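Local coordinates for CAG pathogenicity island protein 13 (Helicobacter pylori, PDB 2G3V) that is of unknown function but is encoded by the cag pathogenicity island, which also specifies a type IV secretion system, at residues K53-N58 / K87-L92. Residues are numbered along the deposited sequence; the frame is centred on the assembly and turned at random.
Sequences KQMHTN and KVYRLL
Met-55, present as selenomethionine, lies over the Tyr-89 ring, joining the C-terminal end of helix 35-57 to helix 82-105. The two segments run roughly antiparallel, at 138° between directions, their short axes coming within 8.2 Å of each other. In the CH-pi contact, Met-55 CG sits almost on the ring normal, 3.9 Å from the Tyr-89 centroid. Bending at chi2 and chi3 carries the selenium farther out above the same face, 5.2 Å from the Tyr-89 centroid, a Met-aromatic contact, and brings Met-55 CE toward Tyr-89 CE2. An unbranched, flexible methionine-type chain suits this flat surface; Val-88 CG2 covers the opposite face toward its rim, and the Tyr-89 hydroxyl hydrogen-bonds to the backbone carbonyl of Phe-125.

His-56 packs closer to the surface. Its CG lies between backbone N and carbonyl carbon (chi1 71°), turning the flat imidazole against the neighbouring helix backbone: CD2 is 3.5 Å from Arg-90 CA, while Tyr-89 O meets the ring edge. One ring face rests on Lys-53 O, and NE2 reaches Glu-93 in a hydrogen bond, limiting rotation. Arg-90 packs mainly through CG, 3.6 Å from His-56 CB, with NE also close to that carbon; imidazole and guanidinium planes are 28° apart. Its extended methylenes can lie on His-56 while NE reaches water.

No direct hydrogen bond joins the segments. Instead, one water accepts from Arg-90 NE at 2.8 Å and donates to His-56 O at 3.0 Å. The chemistry thus grades from a buried apolar-aromatic interface to a hydrated, polar margin.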
loop_
_atom_site.group_PDB
_atom_site.type_symbol
_atom_site.label_atom_id
_atom_site.label_comp_id
_atom_site.label_asym_id
_atom_site.label_seq_id
_atom_site.Cartn_x
_atom_site.Cartn_y
_atom_site.Cartn_z
ATOM N N LYS A 53 3.950 5.751 10.216
ATOM C CA LYS A 53 3.767 6.142 11.609
ATOM C C LYS A 53 4.729 7.274 11.976
ATOM O O LYS A 53 4.345 8.227 12.643
ATOM C CB LYS A 53 4.011 4.951 12.529
ATOM C CG LYS A 53 4.145 5.337 14.000
ATOM C CD LYS A 53 4.156 4.135 14.903
ATOM C CE LYS A 53 2.816 3.419 14.833
ATOM N NZ LYS A 53 2.685 2.316 15.832
ATOM N N GLN A 54 5.974 7.164 11.522
ATOM C CA GLN A 54 6.990 8.172 11.798
ATOM C C GLN A 54 6.684 9.535 11.191
ATOM O O GLN A 54 7.175 10.564 11.671
ATOM C CB GLN A 54 8.361 7.684 11.311
ATOM C CG GLN A 54 9.218 7.038 12.395
ATOM C CD GLN A 54 9.672 8.039 13.462
ATOM O OE1 GLN A 54 8.921 8.383 14.390
ATOM N NE2 GLN A 54 10.907 8.520 13.326
HETATM N N MSE A 55 5.862 9.578 10.154
HETATM C CA MSE A 55 5.581 10.868 9.559
HETATM C C MSE A 55 4.655 11.714 10.449
HETATM O O MSE A 55 4.983 12.854 10.806
HETATM C CB MSE A 55 4.996 10.663 8.162
HETATM C CG MSE A 55 5.908 9.876 7.235
HETATM SE SE MSE A 55 7.609 10.737 6.913
HETATM C CE MSE A 55 7.000 12.136 5.793
ATOM N N HIS A 56 3.515 11.147 10.825
ATOM C CA HIS A 56 2.557 11.859 11.661
ATOM C C HIS A 56 2.962 11.904 13.143
ATOM O O HIS A 56 2.490 12.751 13.893
ATOM C CB HIS A 56 1.155 11.237 11.506
ATOM C CG HIS A 56 1.012 9.874 12.124
ATOM N ND1 HIS A 56 1.242 9.631 13.463
ATOM C CD2 HIS A 56 0.627 8.689 11.591
ATOM C CE1 HIS A 56 1.007 8.356 13.727
ATOM N NE2 HIS A 56 0.632 7.763 12.608
ATOM N N THR A 57 3.844 11.006 13.565
ATOM C CA THR A 57 4.274 10.980 14.964
ATOM C C THR A 57 5.512 11.850 15.176
ATOM O O THR A 57 5.761 12.359 16.267
ATOM C CB THR A 57 4.605 9.534 15.415
ATOM O OG1 THR A 57 3.412 8.736 15.413
ATOM C CG2 THR A 57 5.232 9.537 16.782
ATOM N N ASN A 58 6.289 12.014 14.120
ATOM C CA ASN A 58 7.518 12.796 14.176
ATOM C C ASN A 58 7.306 14.026 13.300
ATOM O O ASN A 58 6.890 13.901 12.141
ATOM C CB ASN A 58 8.657 11.929 13.625
ATOM C CG ASN A 58 10.016 12.277 14.202
ATOM O OD1 ASN A 58 10.548 13.373 13.982
ATOM N ND2 ASN A 58 10.599 11.327 14.932
ATOM N N LYS A 87 -2.098 13.853 7.517
ATOM C CA LYS A 87 -3.404 13.209 7.458
ATOM C C LYS A 87 -3.384 11.862 6.750
ATOM O O LYS A 87 -3.796 10.854 7.328
ATOM C CB LYS A 87 -4.421 14.115 6.752
ATOM C CG LYS A 87 -5.848 13.566 6.770
ATOM C CD LYS A 87 -6.840 14.486 6.073
ATOM C CE LYS A 87 -8.244 13.873 6.094
ATOM N NZ LYS A 87 -9.298 14.759 5.504
ATOM N N VAL A 88 -2.924 11.842 5.498
ATOM C CA VAL A 88 -2.882 10.601 4.735
ATOM C C VAL A 88 -2.034 9.563 5.438
ATOM O O VAL A 88 -2.380 8.395 5.471
ATOM C CB VAL A 88 -2.320 10.809 3.301
ATOM C CG1 VAL A 88 -3.290 11.639 2.483
ATOM C CG2 VAL A 88 -0.957 11.469 3.347
ATOM N N TYR A 89 -0.931 10.000 6.026
ATOM C CA TYR A 89 -0.031 9.079 6.697
ATOM C C TYR A 89 -0.659 8.421 7.918
ATOM O O TYR A 89 -0.305 7.300 8.285
ATOM C CB TYR A 89 1.272 9.800 7.036
ATOM C CG TYR A 89 2.136 9.997 5.809
ATOM C CD1 TYR A 89 2.604 8.895 5.090
ATOM C CD2 TYR A 89 2.479 11.275 5.358
ATOM C CE1 TYR A 89 3.390 9.050 3.964
ATOM C CE2 TYR A 89 3.266 11.444 4.217
ATOM C CZ TYR A 89 3.720 10.323 3.530
ATOM O OH TYR A 89 4.520 10.477 2.425
ATOM N N ARG A 90 -1.609 9.105 8.542
ATOM C CA ARG A 90 -2.281 8.531 9.699
ATOM C C ARG A 90 -3.136 7.399 9.159
ATOM O O ARG A 90 -3.207 6.319 9.742
ATOM C CB ARG A 90 -3.167 9.571 10.381
ATOM C CG ARG A 90 -2.386 10.764 10.895
ATOM C CD ARG A 90 -3.105 11.471 12.029
ATOM N NE ARG A 90 -2.272 12.498 12.661
ATOM C CZ ARG A 90 -2.239 13.769 12.271
ATOM N NH1 ARG A 90 -2.994 14.166 11.252
ATOM N NH2 ARG A 90 -1.455 14.639 12.899
ATOM N N LEU A 91 -3.753 7.662 8.012
ATOM C CA LEU A 91 -4.634 6.720 7.341
ATOM C C LEU A 91 -3.834 5.622 6.626
ATOM O O LEU A 91 -4.332 4.517 6.424
ATOM C CB LEU A 91 -5.523 7.487 6.350
ATOM C CG LEU A 91 -6.827 6.851 5.853
ATOM C CD1 LEU A 91 -7.818 6.734 7.016
ATOM C CD2 LEU A 91 -7.414 7.703 4.743
ATOM N N LEU A 92 -2.601 5.935 6.237
ATOM C CA LEU A 92 -1.720 4.972 5.571
ATOM C C LEU A 92 -1.194 3.984 6.604
ATOM O O LEU A 92 -1.089 2.791 6.324
ATOM C CB LEU A 92 -0.533 5.683 4.901
ATOM C CG LEU A 92 -0.588 5.973 3.396
ATOM C CD1 LEU A 92 -1.981 6.420 2.986
ATOM C CD2 LEU A 92 0.417 7.039 3.058
HETATM O O HOH W 1 -0.406 12.469 14.684
#